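PDB 6HWJ: glucosamine kinase, which catalyses the ATP-dependent phosphorylation of D-glucosamine to D-glucosamine 6-phosphate, using magnesium, and acts more weakly on glucose. Local coordinates for residues A154-R157 and E162-R165; L217-L222 and A344-V349; G299-G304 and Y313-F318; D338-T343 and R396-L401. One frame throughout, in Å; residues are numbered along the deposited sequence.

Interaction 1: A154-R157 and E162-R165; sequences ALAR and EMPR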
loop_
_atom_site.group_PDB
_atom_site.type_symbol
_atom_site.label_atom_id
_atom_site.label_comp_id
_atom_site.label_asym_id
_atom_site.label_seq_id
_atom_site.Cartn_x
_atom_site.Cartn_y
_atom_site.Cartn_z
ATOM N N ALA A 154 -13.635 1.891 4.455
ATOM C CA ALA A 154 -13.934 0.909 5.489
ATOM C C ALA A 154 -13.286 1.293 6.812
ATOM O O ALA A 154 -13.900 1.160 7.881
ATOM C CB ALA A 154 -13.465 -0.487 5.045
ATOM N N LEU A 155 -12.041 1.756 6.765
ATOM C CA LEU A 155 -11.350 2.159 7.985
ATOM C C LEU A 155 -12.049 3.348 8.651
ATOM O O LEU A 155 -12.321 3.329 9.858
ATOM C CB LEU A 155 -9.889 2.502 7.649
ATOM C CG LEU A 155 -9.066 1.282 7.210
ATOM C CD1 LEU A 155 -7.747 1.702 6.577
ATOM C CD2 LEU A 155 -8.822 0.384 8.405
ATOM N N ALA A 156 -12.346 4.391 7.879
ATOM C CA ALA A 156 -13.046 5.550 8.432
ATOM C C ALA A 156 -14.382 5.148 9.045
ATOM O O ALA A 156 -14.696 5.534 10.174
ATOM C CB ALA A 156 -13.249 6.604 7.337
ATOM N N ARG A 157 -15.180 4.356 8.316
ATOM C CA ARG A 157 -16.462 3.897 8.839
ATOM C C ARG A 157 -16.304 3.074 10.105
ATOM O O ARG A 157 -17.214 3.047 10.957
ATOM C CB ARG A 157 -17.203 3.064 7.781
ATOM N N GLU A 162 -5.754 5.790 12.868
ATOM C CA GLU A 162 -4.293 5.804 12.756
ATOM C C GLU A 162 -3.884 5.761 11.284
ATOM O O GLU A 162 -3.248 4.839 10.795
ATOM C CB GLU A 162 -3.694 4.656 13.552
ATOM C CG GLU A 162 -3.705 4.936 15.049
ATOM C CD GLU A 162 -3.247 3.756 15.855
ATOM O OE1 GLU A 162 -2.049 3.700 16.192
ATOM O OE2 GLU A 162 -4.094 2.883 16.130
ATOM N N MET A 163 -4.312 6.810 10.586
ATOM C CA MET A 163 -4.036 7.054 9.183
ATOM C C MET A 163 -4.271 8.545 8.934
ATOM O O MET A 163 -4.989 9.183 9.703
ATOM C CB MET A 163 -4.947 6.210 8.285
ATOM C CG MET A 163 -6.417 6.455 8.492
ATOM S SD MET A 163 -7.464 5.530 7.329
ATOM C CE MET A 163 -9.075 5.860 7.980
ATOM N N PRO A 164 -3.694 9.116 7.880
ATOM C CA PRO A 164 -4.038 10.505 7.538
ATOM C C PRO A 164 -5.552 10.625 7.457
ATOM O O PRO A 164 -6.216 9.813 6.802
ATOM C CB PRO A 164 -3.367 10.726 6.180
ATOM C CG PRO A 164 -2.305 9.680 6.079
ATOM C CD PRO A 164 -2.862 8.483 6.844
ATOM N N ARG A 165 -6.108 11.600 8.178
ATOM C CA ARG A 165 -7.550 11.712 8.237
ATOM C C ARG A 165 -8.118 11.795 6.812
ATOM O O ARG A 165 -7.676 12.632 6.023
ATOM C CB ARG A 165 -7.974 12.953 9.036
ATOM C CG ARG A 165 -9.495 13.087 9.141
ATOM C CD ARG A 165 -9.926 14.525 9.356
ATOM N NE ARG A 165 -9.817 14.938 10.750
ATOM C CZ ARG A 165 -10.803 14.866 11.641
ATOM N NH1 ARG A 165 -10.592 15.274 12.883
ATOM N NH2 ARG A 165 -11.990 14.385 11.299
#
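Met163 meets Leu155 and Ala156 in a small, buried, apolar contact at the end of helix 148-157. The helix lies on one side. On the other is the loop that returns the chain to strand 166-172. A helix that follows the lysine-bearing strand 130-134 in sequence and precedes strand 166-172 is consistent with helix C of protein-kinase-like folds. Met163 does most of the touching. Its CG sits between the backbone N and the carbonyl carbon (chi1 59°), and from there the chain runs out extended to the helix. The methyl CE of Met163 lands on Leu155 CB at 3.5 Å, which is tight for two carbons. Met163 CE also lies 3.6 Å from Ala156 N, while Ala156 CB is more distant, at 4.3 Å from Met163 CE. Met163 SD lies beside the leucine, 3.9 Å from Leu155 CD1. The two side chains cross obliquely. Leu155 also packs on Met229, Ala232 and Leu233 of helix 212-234, and on Phe318. Glu162, next to Met163, reaches Arg228 of the same helix in a salt bridge. No hydrogen bond joins the two segments, so helix and loop are held here by dispersion and the burial of one thioether.

Interaction 2: L217-L222 and A344-V349; sequences LPAAQL and ASLDHV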
loop_
_atom_site.group_PDB
_atom_site.type_symbol
_atom_site.label_atom_id
_atom_site.label_comp_id
_atom_site.label_asym_id
_atom_site.label_seq_id
_atom_site.Cartn_x
_atom_site.Cartn_y
_atom_site.Cartn_z
ATOM N N LEU A 217 8.342 -0.412 22.665
ATOM C CA LEU A 217 6.983 0.128 22.645
ATOM C C LEU A 217 6.444 0.300 21.233
ATOM O O LEU A 217 5.281 -0.078 20.989
ATOM C CB LEU A 217 6.935 1.450 23.426
ATOM C CG LEU A 217 5.594 2.192 23.379
ATOM C CD1 LEU A 217 4.474 1.364 23.976
ATOM C CD2 LEU A 217 5.724 3.546 24.110
ATOM N N PRO A 218 7.192 0.844 20.266
ATOM C CA PRO A 218 6.619 0.974 18.912
ATOM C C PRO A 218 6.164 -0.354 18.322
ATOM O O PRO A 218 5.174 -0.396 17.579
ATOM C CB PRO A 218 7.767 1.595 18.093
ATOM C CG PRO A 218 8.592 2.327 19.146
ATOM C CD PRO A 218 8.534 1.435 20.354
ATOM N N ALA A 219 6.865 -1.443 18.609
ATOM C CA ALA A 219 6.442 -2.734 18.085
ATOM C C ALA A 219 5.070 -3.107 18.635
ATOM O O ALA A 219 4.225 -3.651 17.907
ATOM C CB ALA A 219 7.472 -3.810 18.417
ATOM N N ALA A 220 4.828 -2.810 19.914
ATOM C CA ALA A 220 3.517 -3.058 20.505
ATOM C C ALA A 220 2.470 -2.120 19.943
ATOM O O ALA A 220 1.321 -2.525 19.720
ATOM C CB ALA A 220 3.574 -2.927 22.036
ATOM N N GLN A 221 2.821 -0.849 19.735
ATOM C CA GLN A 221 1.858 0.073 19.143
ATOM C C GLN A 221 1.512 -0.328 17.711
ATOM O O GLN A 221 0.353 -0.210 17.299
ATOM C CB GLN A 221 2.404 1.495 19.205
ATOM C CG GLN A 221 2.710 1.916 20.624
ATOM C CD GLN A 221 2.992 3.405 20.763
ATOM O OE1 GLN A 221 4.129 3.838 20.656
ATOM N NE2 GLN A 221 1.959 4.170 20.987
ATOM N N LEU A 222 2.494 -0.825 16.959
ATOM C CA LEU A 222 2.234 -1.329 15.614
ATOM C C LEU A 222 1.296 -2.529 15.648
ATOM O O LEU A 222 0.410 -2.661 14.796
ATOM C CB LEU A 222 3.540 -1.702 14.918
ATOM C CG LEU A 222 4.426 -0.538 14.502
ATOM C CD1 LEU A 222 5.768 -1.019 13.998
ATOM C CD2 LEU A 222 3.743 0.288 13.445
ATOM N N ALA A 344 8.209 -9.406 9.765
ATOM C CA ALA A 344 9.396 -9.503 8.924
ATOM C C ALA A 344 10.092 -8.140 8.813
ATOM O O ALA A 344 11.316 -8.036 8.955
ATOM C CB ALA A 344 9.020 -10.007 7.532
ATOM N N SER A 345 9.316 -7.085 8.539
ATOM C CA SER A 345 9.880 -5.746 8.409
ATOM C C SER A 345 10.627 -5.321 9.680
ATOM O O SER A 345 11.715 -4.742 9.603
ATOM C CB SER A 345 8.763 -4.753 8.088
ATOM O OG SER A 345 9.282 -3.500 7.706
ATOM N N LEU A 346 10.067 -5.619 10.850
ATOM C CA LEU A 346 10.731 -5.279 12.107
ATOM C C LEU A 346 12.043 -6.033 12.255
ATOM O O LEU A 346 13.059 -5.463 12.677
ATOM C CB LEU A 346 9.817 -5.581 13.289
ATOM C CG LEU A 346 8.590 -4.656 13.394
ATOM C CD1 LEU A 346 7.623 -5.143 14.436
ATOM C CD2 LEU A 346 9.015 -3.231 13.688
ATOM N N ASP A 347 12.041 -7.328 11.934
ATOM C CA ASP A 347 13.289 -8.084 11.890
ATOM C C ASP A 347 14.303 -7.393 10.979
ATOM O O ASP A 347 15.468 -7.195 11.351
ATOM C CB ASP A 347 12.985 -9.506 11.413
ATOM C CG ASP A 347 14.174 -10.422 11.488
ATOM O OD1 ASP A 347 15.246 -10.068 10.977
ATOM O OD2 ASP A 347 14.033 -11.513 12.050
ATOM N N HIS A 348 13.868 -7.009 9.786
ATOM C CA HIS A 348 14.776 -6.409 8.801
ATOM C C HIS A 348 15.342 -5.064 9.278
ATOM O O HIS A 348 16.501 -4.735 8.969
ATOM C CB HIS A 348 14.058 -6.253 7.478
ATOM C CG HIS A 348 13.537 -7.546 6.934
ATOM N ND1 HIS A 348 12.603 -7.615 5.923
ATOM C CD2 HIS A 348 13.798 -8.824 7.288
ATOM C CE1 HIS A 348 12.326 -8.884 5.668
ATOM N NE2 HIS A 348 13.052 -9.639 6.470
ATOM N N VAL A 349 14.534 -4.281 9.992
ATOM C CA VAL A 349 15.021 -3.047 10.596
ATOM C C VAL A 349 16.221 -3.333 11.476
ATOM O O VAL A 349 17.233 -2.636 11.413
ATOM C CB VAL A 349 13.898 -2.355 11.395
ATOM C CG1 VAL A 349 14.467 -1.233 12.269
ATOM C CG2 VAL A 349 12.862 -1.783 10.447
#
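Leu346 meets Ala219 and Leu222 where helix 335-356 packs against helix 212-234 in the helical lobe. Along 344-349, Ala344 comes first. It faces Arg402 and Glu406 of helix 398-416, and its carbonyl O lies 3.0 Å above the plane of the His348 ring, over the ring centre. Ser345 follows, and its OG takes a hydrogen bond from Val303 N in the loop that leads to the metal site. Leu346 then carries the contact. Its CG stands beside the backbone N and opposite the carbonyl carbon (chi1 -69°), and Leu222 holds CG in the same way (chi1 -71°). The two side chains come in from their own helices at a slant and meet by their methyls, with Leu346 CD2 3.9 Å from Leu222 CD1. The other branch, Leu346 CD1, reaches Ala219 CB at 4.2 Å. The small alanine lies one turn before Leu222, so the two residues receive the forked end together. Beyond Leu346, Asp347 forms salt bridges with Arg351 and Arg402, His348 touches Glu409, a D-glucosamine-binding residue, and Val349 packs on Trp195. Phe376 of helix 362-386 touches Leu222, and Ala372 touches Ala219. The contact buries 97 Å² and has no hydrogen bond across it. Its chemistry is that of methyl groups alone, while Ser345 OG, the Asp347 carboxylate and His348 NE2 have partners elsewhere.

Interaction 3: G299-G304 and Y313-F318; sequences GDFHVG and YAVVDF. With MG (magnesium ion), chain C; MG (magnesium ion), chain F.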
loop_
_atom_site.group_PDB
_atom_site.type_symbol
_atom_site.label_atom_id
_atom_site.label_comp_id
_atom_site.label_asym_id
_atom_site.label_seq_id
_atom_site.Cartn_x
_atom_site.Cartn_y
_atom_site.Cartn_z
ATOM N N GLY A 299 -2.108 -5.385 2.454
ATOM C CA GLY A 299 -1.585 -6.105 1.309
ATOM C C GLY A 299 -0.171 -5.747 0.907
ATOM O O GLY A 299 0.395 -6.425 0.041
ATOM N N ASP A 300 0.408 -4.716 1.499
ATOM C CA ASP A 300 1.796 -4.340 1.218
ATOM C C ASP A 300 2.348 -3.705 2.489
ATOM O O ASP A 300 2.846 -2.576 2.491
ATOM C CB ASP A 300 1.875 -3.409 0.011
ATOM C CG ASP A 300 3.308 -3.098 -0.399
ATOM O OD1 ASP A 300 4.192 -3.936 -0.162
ATOM O OD2 ASP A 300 3.531 -1.998 -0.948
ATOM N N PHE A 301 2.224 -4.435 3.596
ATOM C CA PHE A 301 2.308 -3.878 4.945
ATOM C C PHE A 301 3.710 -4.078 5.483
ATOM O O PHE A 301 4.192 -5.216 5.566
ATOM C CB PHE A 301 1.254 -4.556 5.828
ATOM C CG PHE A 301 0.941 -3.822 7.099
ATOM C CD1 PHE A 301 0.511 -2.507 7.078
ATOM C CD2 PHE A 301 1.033 -4.466 8.310
ATOM C CE1 PHE A 301 0.215 -1.850 8.247
ATOM C CE2 PHE A 301 0.736 -3.798 9.487
ATOM C CZ PHE A 301 0.318 -2.488 9.445
ATOM N N HIS A 302 4.360 -2.976 5.855
ATOM C CA HIS A 302 5.713 -3.001 6.404
ATOM C C HIS A 302 5.971 -1.633 7.015
ATOM O O HIS A 302 5.155 -0.709 6.883
ATOM C CB HIS A 302 6.746 -3.360 5.328
ATOM C CG HIS A 302 6.746 -2.438 4.153
ATOM N ND1 HIS A 302 7.363 -1.213 4.173
ATOM C CD2 HIS A 302 6.214 -2.569 2.910
ATOM C CE1 HIS A 302 7.212 -0.622 2.996
ATOM N NE2 HIS A 302 6.512 -1.424 2.212
ATOM N N VAL A 303 7.120 -1.498 7.687
ATOM C CA VAL A 303 7.348 -0.284 8.478
ATOM C C VAL A 303 7.420 0.941 7.592
ATOM O O VAL A 303 7.192 2.057 8.053
ATOM C CB VAL A 303 8.632 -0.385 9.340
ATOM C CG1 VAL A 303 8.561 -1.568 10.261
ATOM C CG2 VAL A 303 9.876 -0.420 8.448
ATOM N N GLY A 304 7.788 0.773 6.320
ATOM C CA GLY A 304 7.812 1.904 5.400
ATOM C C GLY A 304 6.452 2.488 5.100
ATOM O O GLY A 304 6.391 3.567 4.509
ATOM N N TYR A 313 0.858 7.494 15.082
ATOM C CA TYR A 313 1.167 6.579 13.989
ATOM C C TYR A 313 0.071 6.636 12.930
ATOM O O TYR A 313 -1.115 6.701 13.263
ATOM C CB TYR A 313 1.296 5.132 14.508
ATOM C CG TYR A 313 2.479 4.919 15.413
ATOM C CD1 TYR A 313 2.497 5.416 16.704
ATOM C CD2 TYR A 313 3.593 4.231 14.959
ATOM C CE1 TYR A 313 3.604 5.222 17.543
ATOM C CE2 TYR A 313 4.692 4.024 15.780
ATOM C CZ TYR A 313 4.690 4.503 17.059
ATOM O OH TYR A 313 5.808 4.304 17.840
ATOM N N ALA A 314 0.467 6.585 11.656
ATOM C CA ALA A 314 -0.476 6.700 10.546
ATOM C C ALA A 314 -0.055 5.755 9.427
ATOM O O ALA A 314 1.054 5.878 8.912
ATOM C CB ALA A 314 -0.519 8.146 10.030
ATOM N N VAL A 315 -0.938 4.827 9.047
ATOM C CA VAL A 315 -0.652 3.881 7.968
ATOM C C VAL A 315 -1.110 4.494 6.652
ATOM O O VAL A 315 -2.135 5.201 6.589
ATOM C CB VAL A 315 -1.306 2.515 8.230
ATOM C CG1 VAL A 315 -2.793 2.648 8.439
ATOM C CG2 VAL A 315 -1.017 1.557 7.029
ATOM N N VAL A 316 -0.327 4.270 5.594
ATOM C CA VAL A 316 -0.654 4.770 4.262
ATOM C C VAL A 316 -0.436 3.658 3.242
ATOM O O VAL A 316 0.009 2.563 3.585
ATOM C CB VAL A 316 0.181 6.003 3.889
ATOM C CG1 VAL A 316 -0.068 7.128 4.862
ATOM C CG2 VAL A 316 1.656 5.651 3.891
ATOM N N ASP A 317 -0.778 3.954 1.977
ATOM C CA ASP A 317 -0.446 3.103 0.819
ATOM C C ASP A 317 -1.320 1.851 0.775
ATOM O O ASP A 317 -0.859 0.753 1.092
ATOM C CB ASP A 317 1.042 2.736 0.881
ATOM C CG ASP A 317 1.598 2.285 -0.476
ATOM O OD1 ASP A 317 0.805 1.901 -1.355
ATOM O OD2 ASP A 317 2.846 2.323 -0.640
ATOM N N PHE A 318 -2.574 2.004 0.341
ATOM C CA PHE A 318 -3.543 0.921 0.309
ATOM C C PHE A 318 -3.844 0.398 -1.101
ATOM O O PHE A 318 -4.915 -0.187 -1.324
ATOM C CB PHE A 318 -4.833 1.384 0.974
ATOM C CG PHE A 318 -4.760 1.397 2.484
ATOM C CD1 PHE A 318 -4.929 0.232 3.198
ATOM C CD2 PHE A 318 -4.511 2.572 3.168
ATOM C CE1 PHE A 318 -4.860 0.231 4.580
ATOM C CE2 PHE A 318 -4.438 2.577 4.545
ATOM C CZ PHE A 318 -4.615 1.408 5.248
HETATM MG MG MG C . 4.575 2.985 0.512
HETATM MG MG MG F . 1.398 1.353 -3.395
HETATM O O HOH W 1 1.361 -0.543 -2.286
HETATM O O HOH W 2 6.396 3.454 1.675
HETATM O O HOH W 3 3.431 1.144 -2.784
HETATM O O HOH W 4 3.987 4.767 1.318
HETATM O O HOH W 5 5.434 4.411 -0.881
#
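The loop with Asp300 and Phe301 passes over Val315 and Asp317 without a hydrogen bond between the segments, and Asp317 has positive backbone angles (phi 74°, psi 77°) just beyond the strand. This is the magnesium site of a kinase, and Asp317, Phe318 and Asp319 are consistent with the metal-binding DFG-like segment of kinase-like folds. The carboxylate of Asp317 bridges the two metals: OD2 binds the magnesium ion of chain C at 2.2 Å and OD1 binds that of chain F at 2.2 Å. Asp300, a D-glucosamine-binding residue, reaches the chain F ion through a water that donates to its OD2 at 2.9 Å. A second water donates to Gly304 O at 2.8 Å and binds the chain C ion, as does Gln305. Asp300 OD2 and Asp317 OD2 lie 4.4 Å apart, placed beside the ions by the first water and the metal bond. Farther along, Val315 CG2 meets the edge of the Phe301 ring in its plane, 3.8 Å from Phe301 CE1. With CG anti to the backbone N (chi1 -163°), the Phe301 ring is brought nearer to Val315, and the side chains cross at about a right angle. Around the site, His298 meets the rings of Phe301 and Phe318. Phe301 rests on Thr226 of helix 212-234 and Met342 of helix 335-356. Strand 306-309 flanks strand 312-315, and its Ile306 packs on both Phe301 and Val315.

Interaction 4: D338-T343 and R396-L401; sequences DVVGMT and RLLTPL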
loop_
_atom_site.group_PDB
_atom_site.type_symbol
_atom_site.label_atom_id
_atom_site.label_comp_id
_atom_site.label_asym_id
_atom_site.label_seq_id
_atom_site.Cartn_x
_atom_site.Cartn_y
_atom_site.Cartn_z
ATOM N N ASP A 338 -0.655 -9.527 6.450
ATOM C CA ASP A 338 -0.186 -8.239 6.973
ATOM C C ASP A 338 0.685 -8.452 8.199
ATOM O O ASP A 338 1.672 -7.730 8.409
ATOM C CB ASP A 338 -1.351 -7.319 7.340
ATOM C CG ASP A 338 -2.118 -6.790 6.130
ATOM O OD1 ASP A 338 -1.586 -6.775 4.994
ATOM O OD2 ASP A 338 -3.275 -6.359 6.345
ATOM N N VAL A 339 0.299 -9.404 9.055
ATOM C CA VAL A 339 1.041 -9.648 10.294
ATOM C C VAL A 339 2.481 -10.011 9.976
ATOM O O VAL A 339 3.414 -9.426 10.535
ATOM C CB VAL A 339 0.358 -10.746 11.124
ATOM C CG1 VAL A 339 1.252 -11.202 12.242
ATOM C CG2 VAL A 339 -0.984 -10.260 11.668
ATOM N N VAL A 340 2.684 -10.965 9.053
ATOM C CA VAL A 340 4.040 -11.398 8.750
ATOM C C VAL A 340 4.795 -10.316 8.004
ATOM O O VAL A 340 6.019 -10.207 8.132
ATOM C CB VAL A 340 4.052 -12.722 7.957
ATOM C CG1 VAL A 340 3.404 -13.835 8.767
ATOM C CG2 VAL A 340 3.400 -12.561 6.591
ATOM N N GLY A 341 4.108 -9.528 7.192
ATOM C CA GLY A 341 4.766 -8.394 6.536
ATOM C C GLY A 341 5.391 -7.441 7.547
ATOM O O GLY A 341 6.538 -7.021 7.395
ATOM N N MET A 342 4.666 -7.126 8.614
ATOM C CA MET A 342 5.186 -6.186 9.604
ATOM C C MET A 342 6.237 -6.833 10.498
ATOM O O MET A 342 7.269 -6.217 10.771
ATOM C CB MET A 342 4.046 -5.600 10.444
ATOM C CG MET A 342 4.473 -4.454 11.342
ATOM S SD MET A 342 5.251 -3.090 10.434
ATOM C CE MET A 342 3.842 -2.397 9.571
ATOM N N THR A 343 6.027 -8.081 10.933
ATOM C CA THR A 343 7.024 -8.710 11.799
ATOM C C THR A 343 8.314 -8.973 11.028
ATOM O O THR A 343 9.408 -8.816 11.579
ATOM C CB THR A 343 6.508 -10.019 12.412
ATOM O OG1 THR A 343 6.143 -10.935 11.373
ATOM C CG2 THR A 343 5.307 -9.763 13.311
ATOM N N ARG A 396 -1.754 -20.381 12.304
ATOM C CA ARG A 396 -1.118 -21.473 11.573
ATOM C C ARG A 396 -0.388 -20.967 10.340
ATOM O O ARG A 396 0.547 -21.616 9.875
ATOM C CB ARG A 396 -2.158 -22.520 11.171
ATOM C CG ARG A 396 -2.873 -23.166 12.362
ATOM C CD ARG A 396 -4.000 -24.063 11.887
ATOM N NE ARG A 396 -4.971 -23.333 11.075
ATOM C CZ ARG A 396 -5.949 -23.906 10.384
ATOM N NH1 ARG A 396 -6.094 -25.227 10.407
ATOM N NH2 ARG A 396 -6.779 -23.158 9.674
ATOM N N LEU A 397 -0.786 -19.811 9.813
ATOM C CA LEU A 397 -0.169 -19.251 8.619
ATOM C C LEU A 397 1.126 -18.518 8.902
ATOM O O LEU A 397 1.818 -18.142 7.955
ATOM C CB LEU A 397 -1.140 -18.300 7.934
ATOM C CG LEU A 397 -2.348 -18.934 7.257
ATOM C CD1 LEU A 397 -3.418 -17.903 6.987
ATOM C CD2 LEU A 397 -1.907 -19.593 5.965
ATOM N N LEU A 398 1.471 -18.291 10.179
ATOM C CA LEU A 398 2.621 -17.446 10.477
ATOM C C LEU A 398 3.894 -17.988 9.834
ATOM O O LEU A 398 4.594 -17.270 9.122
ATOM C CB LEU A 398 2.806 -17.320 11.990
ATOM C CG LEU A 398 1.890 -16.333 12.707
ATOM C CD1 LEU A 398 2.259 -16.234 14.182
ATOM C CD2 LEU A 398 1.972 -14.975 12.030
ATOM N N THR A 399 4.223 -19.257 10.081
ATOM C CA THR A 399 5.505 -19.756 9.580
ATOM C C THR A 399 5.546 -19.816 8.056
ATOM O O THR A 399 6.485 -19.268 7.464
ATOM C CB THR A 399 5.822 -21.103 10.208
ATOM O OG1 THR A 399 5.813 -20.959 11.635
ATOM C CG2 THR A 399 7.212 -21.595 9.759
ATOM N N PRO A 400 4.601 -20.460 7.359
ATOM C CA PRO A 400 4.707 -20.483 5.888
ATOM C C PRO A 400 4.736 -19.103 5.254
ATOM O O PRO A 400 5.529 -18.879 4.334
ATOM C CB PRO A 400 3.483 -21.302 5.452
ATOM C CG PRO A 400 2.574 -21.367 6.636
ATOM C CD PRO A 400 3.475 -21.264 7.856
ATOM N N LEU A 401 3.886 -18.162 5.698
ATOM C CA LEU A 401 3.877 -16.841 5.081
ATOM C C LEU A 401 5.132 -16.047 5.432
ATOM O O LEU A 401 5.631 -15.266 4.607
ATOM C CB LEU A 401 2.633 -16.071 5.498
ATOM C CG LEU A 401 1.276 -16.557 5.002
ATOM C CD1 LEU A 401 0.186 -15.529 5.342
ATOM C CD2 LEU A 401 1.296 -16.838 3.498
#
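Asp338 OD2, on the helix that brings Val339 and Val340 to Leu398 and Leu401, is gripped by two N-H groups, those of His230 NE2 and His298 N. Asp338 OD1 takes another from Gly299 N, so this buried carboxylate ties helix 335-356 to the loop at 298-299 and to helix 212-234. The contact itself is helix against helix, in the helical lobe of a kinase whose sequence and metal site are consistent with the aminoglycoside phosphotransferase fold. Asp338 points away from it, and the valines face it. Val340 and Leu398 come closest in the backbone, with CA atoms 6.4 Å apart. The methyl CD2 of Leu398 touches both valines: Val340 CG1 lies 3.7 Å from it and Val339 CG1 3.8 Å. Val339 approaches with CG1 anti to the backbone N (chi1 168°). Leu377 and Tyr380 of helix 362-386 also cover Val339. Val340 CG1 further lies against the carbonyl, 3.7 Å from Leu398 O. No hydrogen bond crosses between the segments, and 180 Å² is buried. Val340 and Leu401 meet at about a right angle, and there Val340 CG2 comes 3.8 Å from Leu401 CB.

How the interactions relate
Interactions 1, 2 and 4 are buried and apolar, whereas interaction 3 is partly buried and mixes metal chemistry with one apolar pair. Interactions 2 and 4 share helix 335-356 and fix it to two different helices: 212-234 in one case, 398-416 in the other. Met342 links them by touching Leu222. Interaction 3 lies between these helices and interaction 1. Both helical contacts send polar bonds to its loop. From interaction 1, Glu162 O probably bonds to Val315 N of its strand. Thus the charged site is bordered by methyl-rich contacts, with polar bonds at the joins.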